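Local atomic coordinates of Ent-copalyl diphosphate synthase (Streptomyces platensis, PDB entry 5BP8), a protein that is a bacterial diterpene synthase of the class II terpene cyclase type, a mainly helical protein related to squalene-hopene cyclase. Residues L15-T19 / V267-L271; R177-E181 / V196-R202; R334-F338 / M379-W383. All coordinates share one frame; numbering follows the deposited sequence.

Interaction 1 of 3, residues L15-T19 / V267-L271; sequences LLAAT and VLNSL
L15, L16 and T19 on helix 7-20 face V267, L268 and L271 on helix 260-274 in a buried, mainly apolar pairing of two antiparallel helices with no hydrogen bond across it, part of the alpha-helical fold shared by class II terpene cyclases. The short segments run at 172° with their axes 11.4 Å apart, so the side-chain ends do the touching and the backbones stay well separated. L16 is the hub. Its CG lies beside the backbone N (chi1 -71°), and from there the branch reaches L271 tip to tip: L16 CD2 sits 3.4 Å from L271 CD2, tighter than normal van der Waals contact. The same L16 CD2 meets L268 CD2 at 4.0 Å, the two side chains crossing at about a right angle. L271's other branch serves L15, whose CD2 is 4.0 Å from L271 CD1, while V267 CG1 comes near both leucines of helix 7-20. Helix 504-518 flanks the pair, touching L15, T19 and V267, and L284 of helix 282-291 packs on L16 and T19. T19 OG1 is turned back into its own helix, donating to L15 O at 2.8 Å from the opposite face of that carbonyl to T19 N, which also bonds it.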
loop_
_atom_site.group_PDB
_atom_site.type_symbol
_atom_site.label_atom_id
_atom_site.label_comp_id
_atom_site.label_asym_id
_atom_site.label_seq_id
_atom_site.Cartn_x
_atom_site.Cartn_y
_atom_site.Cartn_z
ATOM N N LEU A 15 8.861 16.047 12.072
ATOM C CA LEU A 15 8.128 14.907 11.490
ATOM C C LEU A 15 7.011 14.438 12.430
ATOM O O LEU A 15 5.874 14.187 12.011
ATOM C CB LEU A 15 9.080 13.744 11.226
ATOM C CG LEU A 15 8.513 12.580 10.414
ATOM C CD1 LEU A 15 8.136 13.068 9.012
ATOM C CD2 LEU A 15 9.545 11.472 10.362
ATOM N N LEU A 16 7.326 14.335 13.724
ATOM C CA LEU A 16 6.319 13.919 14.705
ATOM C C LEU A 16 5.172 14.912 14.747
ATOM O O LEU A 16 3.992 14.533 14.770
ATOM C CB LEU A 16 6.955 13.712 16.074
ATOM C CG LEU A 16 7.866 12.478 16.176
ATOM C CD1 LEU A 16 8.701 12.549 17.439
ATOM C CD2 LEU A 16 7.045 11.193 16.152
ATOM N N ALA A 17 5.498 16.194 14.721
ATOM C CA ALA A 17 4.492 17.228 14.794
ATOM C C ALA A 17 3.594 17.220 13.555
ATOM O O ALA A 17 2.380 17.420 13.658
ATOM C CB ALA A 17 5.132 18.600 14.974
ATOM N N ALA A 18 4.199 17.018 12.392
ATOM C CA ALA A 18 3.433 17.011 11.152
ATOM C C ALA A 18 2.489 15.808 11.133
ATOM O O ALA A 18 1.355 15.930 10.681
ATOM C CB ALA A 18 4.343 16.989 9.949
ATOM N N THR A 19 2.967 14.676 11.636
ATOM C CA THR A 19 2.158 13.488 11.747
ATOM C C THR A 19 0.976 13.695 12.686
ATOM O O THR A 19 -0.171 13.353 12.360
ATOM C CB THR A 19 3.019 12.289 12.168
ATOM O OG1 THR A 19 4.133 12.167 11.263
ATOM C CG2 THR A 19 2.194 11.018 12.144
ATOM N N VAL A 267 5.947 5.433 11.606
ATOM C CA VAL A 267 6.727 6.610 11.931
ATOM C C VAL A 267 7.401 6.444 13.294
ATOM O O VAL A 267 8.620 6.662 13.425
ATOM C CB VAL A 267 5.888 7.901 11.916
ATOM C CG1 VAL A 267 6.691 9.053 12.498
ATOM C CG2 VAL A 267 5.452 8.245 10.489
ATOM N N LEU A 268 6.624 6.057 14.307
ATOM C CA LEU A 268 7.204 5.846 15.629
ATOM C C LEU A 268 8.281 4.757 15.651
ATOM O O LEU A 268 9.336 4.933 16.284
ATOM C CB LEU A 268 6.104 5.528 16.636
ATOM C CG LEU A 268 5.221 6.705 17.020
ATOM C CD1 LEU A 268 4.010 6.204 17.773
ATOM C CD2 LEU A 268 6.042 7.692 17.852
ATOM N N ASN A 269 8.062 3.646 14.947
ATOM C CA ASN A 269 9.072 2.576 14.920
ATOM C C ASN A 269 10.334 2.951 14.166
ATOM O O ASN A 269 11.439 2.585 14.570
ATOM C CB ASN A 269 8.506 1.244 14.403
ATOM C CG ASN A 269 7.527 0.617 15.388
ATOM O OD1 ASN A 269 7.667 0.758 16.614
ATOM N ND2 ASN A 269 6.518 -0.068 14.859
ATOM N N SER A 270 10.189 3.713 13.092
ATOM C CA SER A 270 11.353 4.221 12.384
ATOM C C SER A 270 12.171 5.155 13.277
ATOM O O SER A 270 13.396 5.027 13.349
ATOM C CB SER A 270 10.922 4.948 11.109
ATOM O OG SER A 270 10.475 4.002 10.152
ATOM N N LEU A 271 11.503 6.074 13.958
ATOM C CA LEU A 271 12.193 7.019 14.855
ATOM C C LEU A 271 12.853 6.330 16.038
ATOM O O LEU A 271 13.944 6.743 16.453
ATOM C CB LEU A 271 11.247 8.104 15.343
ATOM C CG LEU A 271 11.254 9.373 14.488
ATOM C CD1 LEU A 271 11.476 9.099 13.007
ATOM C CD2 LEU A 271 9.942 10.100 14.688
#

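Interaction 2 of 3, residues R177-E181 / V196-R202; sequences REMTE and VTRDGTR
R202 takes up a left-handed backbone conformation, uncommon for a residue other than glycine, and from there throws its guanidinium back across T180, where helix 171-179 gives out. The chain is bent at chi2 (-82°), which folds it over so that CD passes close to the threonine before NH1 arrives. R202 NH1 donates to T180 OG1 at 3.0 Å with an N-H...O angle of 159°, and the hydroxyl oxygen lies in the guanidinium plane, at its edge. The same nitrogen comes 3.0 Å from R177 O, also at the edge. T180 OG1 is itself tied to its helix, bonding the carbonyl of V176, so it mediates between the last turn and the arginine. A water extends the link: it accepts from R202 NH2 at 3.2 Å and donates to E181 OE2 at 2.8 Å, sitting between two charged groups that are not in direct contact.

In the helical fold of the terpene cyclases this is where helix 171-179 meets the loop that follows helix 193-196. The second grip comes from the helix side. R177, extended from CG to NE, slides past V196 in the opposite direction, and R177 NE donates to V196 O at 2.9 Å, approaching the carbonyl obliquely. Nearer the helix along the same chain, R177 CG lies 4.0 Å from V196 CG1, which also faces T180. Beyond V196 the loop turns away, and T197 starts an ST turn, its OG1 accepting from D199 N at 3.1 Å. R198 points elsewhere, into salt bridges with E80 and D137, while R202's backbone bonds L185, which the side chains of T180 and V196 both touch.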
loop_
_atom_site.group_PDB
_atom_site.type_symbol
_atom_site.label_atom_id
_atom_site.label_comp_id
_atom_site.label_asym_id
_atom_site.label_seq_id
_atom_site.Cartn_x
_atom_site.Cartn_y
_atom_site.Cartn_z
ATOM N N ARG A 177 -20.661 -11.946 -6.271
ATOM C CA ARG A 177 -21.840 -11.165 -6.617
ATOM C C ARG A 177 -23.144 -11.907 -6.259
ATOM O O ARG A 177 -24.057 -11.318 -5.688
ATOM C CB ARG A 177 -21.821 -10.799 -8.097
ATOM C CG ARG A 177 -20.826 -9.699 -8.398
ATOM C CD ARG A 177 -20.683 -9.482 -9.887
ATOM N NE ARG A 177 -19.960 -8.242 -10.180
ATOM C CZ ARG A 177 -19.480 -7.905 -11.374
ATOM N NH1 ARG A 177 -19.612 -8.737 -12.412
ATOM N NH2 ARG A 177 -18.852 -6.736 -11.535
ATOM N N GLU A 178 -23.230 -13.185 -6.575
ATOM C CA GLU A 178 -24.431 -13.912 -6.239
ATOM C C GLU A 178 -24.567 -14.036 -4.714
ATOM O O GLU A 178 -25.647 -13.809 -4.168
ATOM C CB GLU A 178 -24.481 -15.282 -6.914
ATOM C CG GLU A 178 -25.810 -15.963 -6.607
ATOM C CD GLU A 178 -26.003 -17.299 -7.291
ATOM O OE1 GLU A 178 -25.080 -17.759 -8.012
ATOM O OE2 GLU A 178 -27.100 -17.880 -7.082
HETATM N N MSE A 179 -23.473 -14.369 -4.028
HETATM C CA MSE A 179 -23.529 -14.510 -2.571
HETATM C C MSE A 179 -24.022 -13.241 -1.910
HETATM O O MSE A 179 -24.807 -13.303 -0.974
HETATM C CB MSE A 179 -22.196 -14.954 -1.954
HETATM C CG MSE A 179 -22.349 -15.292 -0.460
HETATM SE SE MSE A 179 -20.618 -15.309 0.477
HETATM C CE MSE A 179 -20.334 -13.362 0.622
ATOM N N THR A 180 -23.573 -12.077 -2.382
ATOM C CA THR A 180 -23.898 -10.808 -1.739
ATOM C C THR A 180 -25.316 -10.277 -2.046
ATOM O O THR A 180 -25.677 -9.190 -1.599
ATOM C CB THR A 180 -22.798 -9.724 -1.970
ATOM O OG1 THR A 180 -22.535 -9.564 -3.366
ATOM C CG2 THR A 180 -21.513 -10.131 -1.287
ATOM N N GLU A 181 -26.130 -11.071 -2.742
ATOM C CA GLU A 181 -27.577 -10.857 -2.758
ATOM C C GLU A 181 -28.233 -11.351 -1.459
ATOM O O GLU A 181 -29.333 -10.906 -1.104
ATOM C CB GLU A 181 -28.200 -11.547 -3.969
ATOM C CG GLU A 181 -27.638 -11.013 -5.287
ATOM C CD GLU A 181 -28.073 -11.792 -6.511
ATOM O OE1 GLU A 181 -29.011 -12.626 -6.420
ATOM O OE2 GLU A 181 -27.459 -11.576 -7.578
ATOM N N VAL A 196 -17.391 -5.359 -7.176
ATOM C CA VAL A 196 -18.588 -6.136 -7.010
ATOM C C VAL A 196 -19.769 -5.446 -7.690
ATOM O O VAL A 196 -20.552 -6.108 -8.380
ATOM C CB VAL A 196 -18.866 -6.376 -5.513
ATOM C CG1 VAL A 196 -20.116 -7.199 -5.320
ATOM C CG2 VAL A 196 -17.667 -7.068 -4.859
ATOM N N THR A 197 -19.869 -4.134 -7.531
ATOM C CA THR A 197 -20.958 -3.367 -8.079
ATOM C C THR A 197 -20.545 -1.937 -8.306
ATOM O O THR A 197 -19.789 -1.400 -7.515
ATOM C CB THR A 197 -22.215 -3.382 -7.155
ATOM O OG1 THR A 197 -23.287 -2.635 -7.780
ATOM C CG2 THR A 197 -21.925 -2.793 -5.799
ATOM N N ARG A 198 -21.054 -1.334 -9.383
ATOM C CA ARG A 198 -20.813 0.070 -9.665
ATOM C C ARG A 198 -21.686 0.975 -8.825
ATOM O O ARG A 198 -21.396 2.167 -8.700
ATOM C CB ARG A 198 -21.092 0.381 -11.148
ATOM C CG ARG A 198 -20.165 -0.353 -12.089
ATOM C CD ARG A 198 -20.531 -0.036 -13.520
ATOM N NE ARG A 198 -20.308 1.370 -13.796
ATOM C CZ ARG A 198 -19.204 1.871 -14.352
ATOM N NH1 ARG A 198 -18.169 1.098 -14.684
ATOM N NH2 ARG A 198 -19.125 3.164 -14.564
ATOM N N ASP A 199 -22.785 0.422 -8.310
ATOM C CA ASP A 199 -23.792 1.190 -7.606
ATOM C C ASP A 199 -24.580 0.232 -6.736
ATOM O O ASP A 199 -25.465 -0.454 -7.207
ATOM C CB ASP A 199 -24.706 1.910 -8.611
ATOM C CG ASP A 199 -25.741 2.786 -7.958
ATOM O OD1 ASP A 199 -26.063 2.598 -6.770
ATOM O OD2 ASP A 199 -26.297 3.672 -8.670
ATOM N N GLY A 200 -24.205 0.146 -5.475
ATOM C CA GLY A 200 -24.861 -0.757 -4.536
ATOM C C GLY A 200 -24.093 -0.855 -3.245
ATOM O O GLY A 200 -23.006 -0.312 -3.124
ATOM N N THR A 201 -24.672 -1.515 -2.248
ATOM C CA THR A 201 -24.098 -1.492 -0.894
ATOM C C THR A 201 -23.588 -2.856 -0.470
ATOM O O THR A 201 -22.512 -2.957 0.137
ATOM C CB THR A 201 -25.132 -0.975 0.114
ATOM O OG1 THR A 201 -26.340 -1.746 0.003
ATOM C CG2 THR A 201 -25.452 0.484 -0.219
ATOM N N ARG A 202 -24.363 -3.914 -0.740
ATOM C CA ARG A 202 -23.855 -5.295 -0.557
ATOM C C ARG A 202 -23.419 -5.650 0.881
ATOM O O ARG A 202 -22.579 -6.550 1.111
ATOM C CB ARG A 202 -22.685 -5.559 -1.500
ATOM C CG ARG A 202 -22.975 -5.274 -2.956
ATOM C CD ARG A 202 -23.687 -6.447 -3.562
ATOM N NE ARG A 202 -24.250 -6.174 -4.864
ATOM C CZ ARG A 202 -24.497 -7.099 -5.773
ATOM N NH1 ARG A 202 -24.198 -8.375 -5.539
ATOM N NH2 ARG A 202 -25.021 -6.743 -6.929
HETATM O O HOH W 1 -25.630 -9.601 -8.194
#

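Interaction 3 of 3, residues R334-F338 / M379-W383; sequences RDGYF and MISDW
Y337 and W383 make different choices at chi1: the tryptophan CG points away from its own N (-171°), which lays the indole against Y337 CB, whereas the tyrosine CG stands between its backbone N and carbonyl carbon (73°), which carries the phenol ring off to the side. Y337 CB sits over the W383 five-membered ring, 3.5 Å from its centroid and almost on the ring normal, a CH-pi contact. The two ring planes differ by 22°, but the centroids of the tyrosine ring and the five-membered ring are 5.2 Å apart and the rings barely overlap. R334 CB lies against one face of the phenol ring, and R334 N donates to Y337 O at 2.9 Å, joining the two ends of the bend. G336 has a positive phi, which suits a glycine. Its carbonyl O is 3.3 Å from W383 CB, and a water at 2.6 Å from G336 O bridges it to D382 OD2. The extended side chain of selenomethionine M379 runs along this glycine, though its terminal methyl is modelled too close to be trusted. Y337 N is buried here without a polar partner. Alongside, F338 CE1 meets I380 CD1 at 3.7 Å, the side chains crossing at about a right angle. All of this joins the loop between helices 307-319 and 349-365 to helix 370-386, whose residues 379-383 lie in the squalene-hopene cyclase-like sequence. Helix 349-365 backs both partners: I355 touches F338 and I380, and N352 touches Y337 and W383.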
loop_
_atom_site.group_PDB
_atom_site.type_symbol
_atom_site.label_atom_id
_atom_site.label_comp_id
_atom_site.label_asym_id
_atom_site.label_seq_id
_atom_site.Cartn_x
_atom_site.Cartn_y
_atom_site.Cartn_z
ATOM N N ARG A 334 -0.953 -19.691 13.802
ATOM C CA ARG A 334 -1.248 -20.838 12.959
ATOM C C ARG A 334 -0.155 -21.875 13.206
ATOM O O ARG A 334 0.661 -21.709 14.124
ATOM C CB ARG A 334 -1.307 -20.419 11.485
ATOM C CG ARG A 334 -2.330 -19.303 11.210
ATOM C CD ARG A 334 -3.762 -19.800 11.434
ATOM N NE ARG A 334 -4.784 -18.782 11.215
ATOM C CZ ARG A 334 -5.398 -18.084 12.172
ATOM N NH1 ARG A 334 -5.109 -18.253 13.454
ATOM N NH2 ARG A 334 -6.307 -17.179 11.842
ATOM N N ASP A 335 -0.140 -22.932 12.399
ATOM C CA ASP A 335 0.858 -24.014 12.543
ATOM C C ASP A 335 2.215 -23.659 11.917
ATOM O O ASP A 335 2.440 -23.858 10.740
ATOM C CB ASP A 335 0.326 -25.310 11.932
ATOM C CG ASP A 335 1.198 -26.524 12.260
ATOM O OD1 ASP A 335 1.959 -26.490 13.250
ATOM O OD2 ASP A 335 1.115 -27.519 11.520
ATOM N N GLY A 336 3.107 -23.139 12.745
ATOM C CA GLY A 336 4.478 -22.782 12.361
ATOM C C GLY A 336 4.752 -21.297 12.137
ATOM O O GLY A 336 5.900 -20.899 11.933
ATOM N N TYR A 337 3.705 -20.473 12.193
ATOM C CA TYR A 337 3.805 -19.060 11.786
ATOM C C TYR A 337 2.502 -18.351 12.158
ATOM O O TYR A 337 1.588 -18.974 12.668
ATOM C CB TYR A 337 4.055 -18.974 10.261
ATOM C CG TYR A 337 2.822 -19.307 9.476
ATOM C CD1 TYR A 337 2.399 -20.621 9.343
ATOM C CD2 TYR A 337 2.020 -18.300 8.928
ATOM C CE1 TYR A 337 1.221 -20.927 8.685
ATOM C CE2 TYR A 337 0.841 -18.602 8.273
ATOM C CZ TYR A 337 0.452 -19.917 8.147
ATOM O OH TYR A 337 -0.711 -20.247 7.495
ATOM N N PHE A 338 2.416 -17.047 11.876
ATOM C CA PHE A 338 1.217 -16.274 12.147
ATOM C C PHE A 338 0.591 -15.785 10.858
ATOM O O PHE A 338 1.312 -15.380 9.944
ATOM C CB PHE A 338 1.551 -15.063 13.021
ATOM C CG PHE A 338 1.731 -15.400 14.478
ATOM C CD1 PHE A 338 2.852 -16.127 14.909
ATOM C CD2 PHE A 338 0.800 -14.994 15.410
ATOM C CE1 PHE A 338 3.009 -16.443 16.245
ATOM C CE2 PHE A 338 0.947 -15.324 16.753
ATOM C CZ PHE A 338 2.051 -16.045 17.163
HETATM N N MSE A 379 9.573 -20.075 17.227
HETATM C CA MSE A 379 8.977 -20.661 16.034
HETATM C C MSE A 379 8.794 -19.734 14.829
HETATM O O MSE A 379 8.750 -20.204 13.665
HETATM C CB MSE A 379 7.579 -20.998 16.407
HETATM C CG MSE A 379 6.811 -21.783 15.350
HETATM SE SE MSE A 379 5.121 -21.213 16.036
HETATM C CE MSE A 379 3.577 -22.155 15.347
ATOM N N ILE A 380 8.593 -18.446 15.109
ATOM C CA ILE A 380 8.570 -17.417 14.042
ATOM C C ILE A 380 9.997 -17.281 13.506
ATOM O O ILE A 380 10.231 -17.195 12.295
ATOM C CB ILE A 380 8.126 -16.040 14.567
ATOM C CG1 ILE A 380 6.659 -16.059 14.986
ATOM C CG2 ILE A 380 8.344 -14.972 13.487
ATOM C CD1 ILE A 380 6.267 -14.781 15.677
ATOM N N SER A 381 10.963 -17.271 14.423
ATOM C CA SER A 381 12.375 -17.394 14.050
ATOM C C SER A 381 12.634 -18.558 13.101
ATOM O O SER A 381 13.189 -18.333 12.018
ATOM C CB SER A 381 13.260 -17.526 15.286
ATOM O OG SER A 381 13.254 -16.310 15.996
ATOM N N ASP A 382 12.239 -19.775 13.487
ATOM C CA ASP A 382 12.299 -20.944 12.586
ATOM C C ASP A 382 11.845 -20.519 11.198
ATOM O O ASP A 382 12.599 -20.583 10.236
ATOM C CB ASP A 382 11.349 -22.086 13.010
ATOM C CG ASP A 382 11.354 -23.268 12.004
ATOM O OD1 ASP A 382 12.459 -23.762 11.641
ATOM O OD2 ASP A 382 10.259 -23.694 11.558
ATOM N N TRP A 383 10.592 -20.085 11.151
ATOM C CA TRP A 383 9.871 -19.876 9.916
ATOM C C TRP A 383 10.512 -18.796 9.034
ATOM O O TRP A 383 10.628 -18.998 7.823
ATOM C CB TRP A 383 8.423 -19.509 10.245
ATOM C CG TRP A 383 7.538 -19.478 9.085
ATOM C CD1 TRP A 383 6.907 -20.518 8.494
ATOM C CD2 TRP A 383 7.175 -18.309 8.345
ATOM N NE1 TRP A 383 6.158 -20.076 7.436
ATOM C CE2 TRP A 383 6.318 -18.719 7.317
ATOM C CE3 TRP A 383 7.505 -16.960 8.463
ATOM C CZ2 TRP A 383 5.761 -17.819 6.401
ATOM C CZ3 TRP A 383 6.948 -16.059 7.548
ATOM C CH2 TRP A 383 6.103 -16.502 6.535
HETATM O O HOH W 2 7.738 -22.796 11.751
#

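In the fold
The three contacts share no residue and do not touch. Interaction 2 is nested in the long loop of chain closed by interaction 1, which brings helix 7-20 onto helix 260-274. Interaction 3 follows later, on helix 370-386. Interactions 1 and 2 lie on opposite sides of the chain's centre, their own centres about 39 Å apart; interaction 3 is centred about 30 Å from interaction 1 and about 37 Å from interaction 2. Interaction 1 thus ties the start of the chain to its middle, beside the near-C-terminal helix 504-518, whereas the other two fasten loops to helices more locally, toward the periphery of this mainly helical molecule.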